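PDB 3BJK: acyl-CoA thioester hydrolase HI0827 from Haemophilus influenzae Rd KW20, which probably hydrolyses the thioester bond of a broad range of acyl-coenzyme A substrates, working as a hexamer built as a trimer of dimers. Local coordinates for residues Ala50-Val58 with Arg131-Leu141. The protein carries 1 engineered substitution. Sequence-based numbering, arbitrary orientation.
Sequences AKEIAHGRV and RTIPRENNQEL. With EDO (1,2-ethanediol), chain S.
Arg131 places CG between its backbone N and carbonyl carbon (chi1 66°), then runs extended to NE and reaches the Ala54-Arg57 turn. Asn138 sets CG opposite its own N (chi1 -169°), which turns its amide to the carbonyl of Ile53. Together they tie the chain after the hotdog sheet to the C-terminal end of the long hotdog helix 35-54. NH1 and NH2 of Arg131 both grip Ala54 O from one face of its plane, and NH1 is the nearer at 2.9 Å. NH2 also donates to Arg57 O at 3.0 Å, and NE to Val124 O. One guanidinium thus holds carbonyls at the helix end, where His55 turns to positive phi, and beyond it.

Asn138 stands at the N-cap of helix 139-148. Its ND2 bonds Ile53 O at 2.8 Å, nearly straight (171°), and also Pro134 O, so both amide hydrogens are used. The amide carbon CG lies over one face of the His55 ring, but OD1 is modelled too close to the ring, so the detail is doubtful. In the ring plane, His55 ND1 donates to Glu52 O. Pro134 CG packs on His55 CB. Ile133 CG2 lies against Ile53 O, and Ile53 CG2 meets Leu141 CD1. Glu52 OE1 and Glu140 OE1 come within 4.1 Å. Lys101 of the second subunit makes salt bridges to OE2 of both, and Arg19 of that subunit to Glu52 OE2, probably offsetting the like charges. Glu52 OE1 and OE2 each accept from one hydroxyl of a 1,2-ethanediol, O2 and O1 respectively, at 2.9 Å.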
# COMPACT_ATOMS: atom_id res chain seq x y z
N ALA C 50 -4.98 23.54 -8.57
CA ALA C 50 -3.89 24.15 -9.34
C ALA C 50 -3.86 23.68 -10.79
O ALA C 50 -3.72 24.51 -11.67
CB ALA C 50 -2.55 23.91 -8.70
N LYS C 51 -3.98 22.38 -11.06
CA LYS C 51 -3.96 21.96 -12.44
C LYS C 51 -5.15 22.52 -13.22
O LYS C 51 -5.03 22.79 -14.39
CB LYS C 51 -3.96 20.42 -12.54
CG LYS C 51 -2.73 19.80 -11.98
CD LYS C 51 -2.89 18.37 -11.85
CE LYS C 51 -1.87 17.73 -10.95
NZ LYS C 51 -2.49 16.48 -10.48
N GLU C 52 -6.30 22.62 -12.55
CA GLU C 52 -7.50 23.16 -13.18
C GLU C 52 -7.22 24.62 -13.67
O GLU C 52 -7.46 24.96 -14.82
CB GLU C 52 -8.70 23.08 -12.23
CG GLU C 52 -9.37 21.70 -12.19
CD GLU C 52 -10.36 21.54 -11.03
OE1 GLU C 52 -10.27 22.28 -10.00
OE2 GLU C 52 -11.23 20.66 -11.14
N ILE C 53 -6.67 25.42 -12.79
CA ILE C 53 -6.35 26.82 -13.02
C ILE C 53 -5.22 26.97 -14.04
O ILE C 53 -5.29 27.82 -14.92
CB ILE C 53 -5.98 27.51 -11.66
CG1 ILE C 53 -7.24 27.58 -10.77
CG2 ILE C 53 -5.31 28.93 -11.83
CD1 ILE C 53 -6.94 28.08 -9.42
N ALA C 54 -4.20 26.14 -13.90
CA ALA C 54 -3.00 26.19 -14.75
C ALA C 54 -3.23 25.60 -16.13
O ALA C 54 -2.40 25.82 -17.03
CB ALA C 54 -1.84 25.44 -14.05
N HIS C 55 -4.33 24.87 -16.31
CA HIS C 55 -4.67 24.19 -17.57
C HIS C 55 -3.59 23.16 -17.91
O HIS C 55 -3.18 23.03 -19.05
CB HIS C 55 -4.90 25.19 -18.71
CG HIS C 55 -6.30 25.73 -18.76
ND1 HIS C 55 -7.15 25.71 -17.68
CD2 HIS C 55 -6.99 26.31 -19.77
CE1 HIS C 55 -8.32 26.23 -18.02
NE2 HIS C 55 -8.24 26.61 -19.28
N GLY C 56 -3.09 22.45 -16.90
CA GLY C 56 -2.08 21.45 -17.11
C GLY C 56 -1.23 21.13 -15.91
O GLY C 56 -1.61 21.45 -14.78
N ARG C 57 -0.08 20.52 -16.17
CA ARG C 57 0.81 19.98 -15.12
C ARG C 57 1.28 21.09 -14.18
O ARG C 57 1.46 22.24 -14.60
CB ARG C 57 2.05 19.30 -15.73
CG ARG C 57 1.87 17.84 -16.18
CD ARG C 57 2.97 17.44 -17.23
NE ARG C 57 2.80 16.05 -17.69
CZ ARG C 57 3.44 14.97 -17.20
NH1 ARG C 57 4.36 15.07 -16.24
NH2 ARG C 57 3.18 13.75 -17.70
N VAL C 58 1.48 20.71 -12.92
CA VAL C 58 2.04 21.58 -11.89
C VAL C 58 3.04 20.78 -11.08
O VAL C 58 3.04 19.52 -11.11
CB VAL C 58 0.98 22.16 -10.89
CG1 VAL C 58 -0.06 23.03 -11.62
CG2 VAL C 58 0.34 21.07 -9.98
N ARG C 131 6.28 27.16 -16.68
CA ARG C 131 5.49 27.62 -17.82
C ARG C 131 4.42 28.59 -17.41
O ARG C 131 3.94 28.57 -16.29
CB ARG C 131 4.89 26.44 -18.60
CG ARG C 131 3.89 25.65 -17.84
CD ARG C 131 3.01 24.71 -18.73
NE ARG C 131 2.05 24.07 -17.83
CZ ARG C 131 0.76 24.41 -17.67
NH1 ARG C 131 0.18 25.37 -18.38
NH2 ARG C 131 0.03 23.78 -16.77
N THR C 132 4.03 29.43 -18.37
CA THR C 132 3.11 30.53 -18.12
C THR C 132 1.69 30.04 -18.11
O THR C 132 1.26 29.40 -19.04
CB THR C 132 3.26 31.59 -19.20
OG1 THR C 132 4.60 32.12 -19.15
CG2 THR C 132 2.25 32.72 -18.99
N ILE C 133 0.95 30.35 -17.05
CA ILE C 133 -0.46 29.99 -16.99
C ILE C 133 -1.22 30.72 -18.10
O ILE C 133 -1.10 31.93 -18.21
CB ILE C 133 -1.03 30.36 -15.62
CG1 ILE C 133 -0.36 29.49 -14.53
CG2 ILE C 133 -2.53 30.14 -15.59
CD1 ILE C 133 -0.60 29.95 -13.21
N PRO C 134 -2.00 29.97 -18.92
CA PRO C 134 -2.75 30.62 -19.99
C PRO C 134 -3.82 31.53 -19.42
O PRO C 134 -4.61 31.10 -18.59
CB PRO C 134 -3.37 29.46 -20.79
CG PRO C 134 -3.40 28.33 -19.89
CD PRO C 134 -2.25 28.52 -18.90
N ARG C 135 -3.85 32.77 -19.89
CA ARG C 135 -4.74 33.80 -19.36
C ARG C 135 -5.98 33.97 -20.23
O ARG C 135 -7.03 34.36 -19.75
CB ARG C 135 -4.00 35.12 -19.27
CG ARG C 135 -2.81 35.09 -18.36
CD ARG C 135 -3.21 35.54 -16.99
NE ARG C 135 -2.38 34.96 -15.95
CZ ARG C 135 -2.48 35.26 -14.67
NH1 ARG C 135 -3.40 36.13 -14.23
NH2 ARG C 135 -1.68 34.67 -13.80
N GLU C 136 -5.83 33.68 -21.52
CA GLU C 136 -6.92 33.74 -22.50
C GLU C 136 -7.75 32.43 -22.54
O GLU C 136 -7.19 31.33 -22.52
CB GLU C 136 -6.34 34.11 -23.89
CG GLU C 136 -5.67 32.95 -24.72
CD GLU C 136 -4.63 32.06 -23.94
OE1 GLU C 136 -3.90 32.53 -22.93
OE2 GLU C 136 -4.54 30.84 -24.34
N ASN C 137 -9.07 32.58 -22.59
CA ASN C 137 -10.04 31.47 -22.60
C ASN C 137 -9.86 30.51 -21.44
O ASN C 137 -10.04 29.30 -21.62
CB ASN C 137 -9.98 30.66 -23.91
CG ASN C 137 -9.81 31.51 -25.16
OD1 ASN C 137 -10.17 32.70 -25.19
ND2 ASN C 137 -9.25 30.91 -26.19
N ASN C 138 -9.51 31.05 -20.27
CA ASN C 138 -9.29 30.25 -19.08
C ASN C 138 -10.36 30.50 -18.01
O ASN C 138 -10.19 31.32 -17.12
CB ASN C 138 -7.86 30.48 -18.53
CG ASN C 138 -7.46 29.46 -17.44
OD1 ASN C 138 -8.32 28.82 -16.83
ND2 ASN C 138 -6.14 29.36 -17.16
N GLN C 139 -11.47 29.78 -18.11
CA GLN C 139 -12.59 29.92 -17.17
C GLN C 139 -12.23 29.57 -15.72
O GLN C 139 -12.74 30.18 -14.78
CB GLN C 139 -13.72 29.02 -17.60
CG GLN C 139 -14.38 29.45 -18.87
CD GLN C 139 -15.65 28.67 -19.11
OE1 GLN C 139 -15.82 27.54 -18.60
NE2 GLN C 139 -16.55 29.25 -19.86
N GLU C 140 -11.40 28.56 -15.55
CA GLU C 140 -11.03 28.15 -14.22
C GLU C 140 -10.23 29.27 -13.54
O GLU C 140 -10.46 29.56 -12.36
CB GLU C 140 -10.28 26.81 -14.27
CG GLU C 140 -11.18 25.63 -14.78
CD GLU C 140 -11.87 24.80 -13.65
OE1 GLU C 140 -11.77 25.18 -12.44
OE2 GLU C 140 -12.48 23.74 -13.98
N LEU C 141 -9.32 29.90 -14.28
CA LEU C 141 -8.55 31.06 -13.78
C LEU C 141 -9.47 32.24 -13.51
O LEU C 141 -9.39 32.87 -12.46
CB LEU C 141 -7.47 31.47 -14.79
CG LEU C 141 -6.64 32.74 -14.54
CD1 LEU C 141 -5.87 32.64 -13.21
CD2 LEU C 141 -5.68 33.03 -15.71
C1 EDO S . -13.60 21.52 -8.20
O1 EDO S . -13.32 21.88 -9.57
C2 EDO S . -12.42 21.87 -7.28
O2 EDO S . -11.22 21.14 -7.55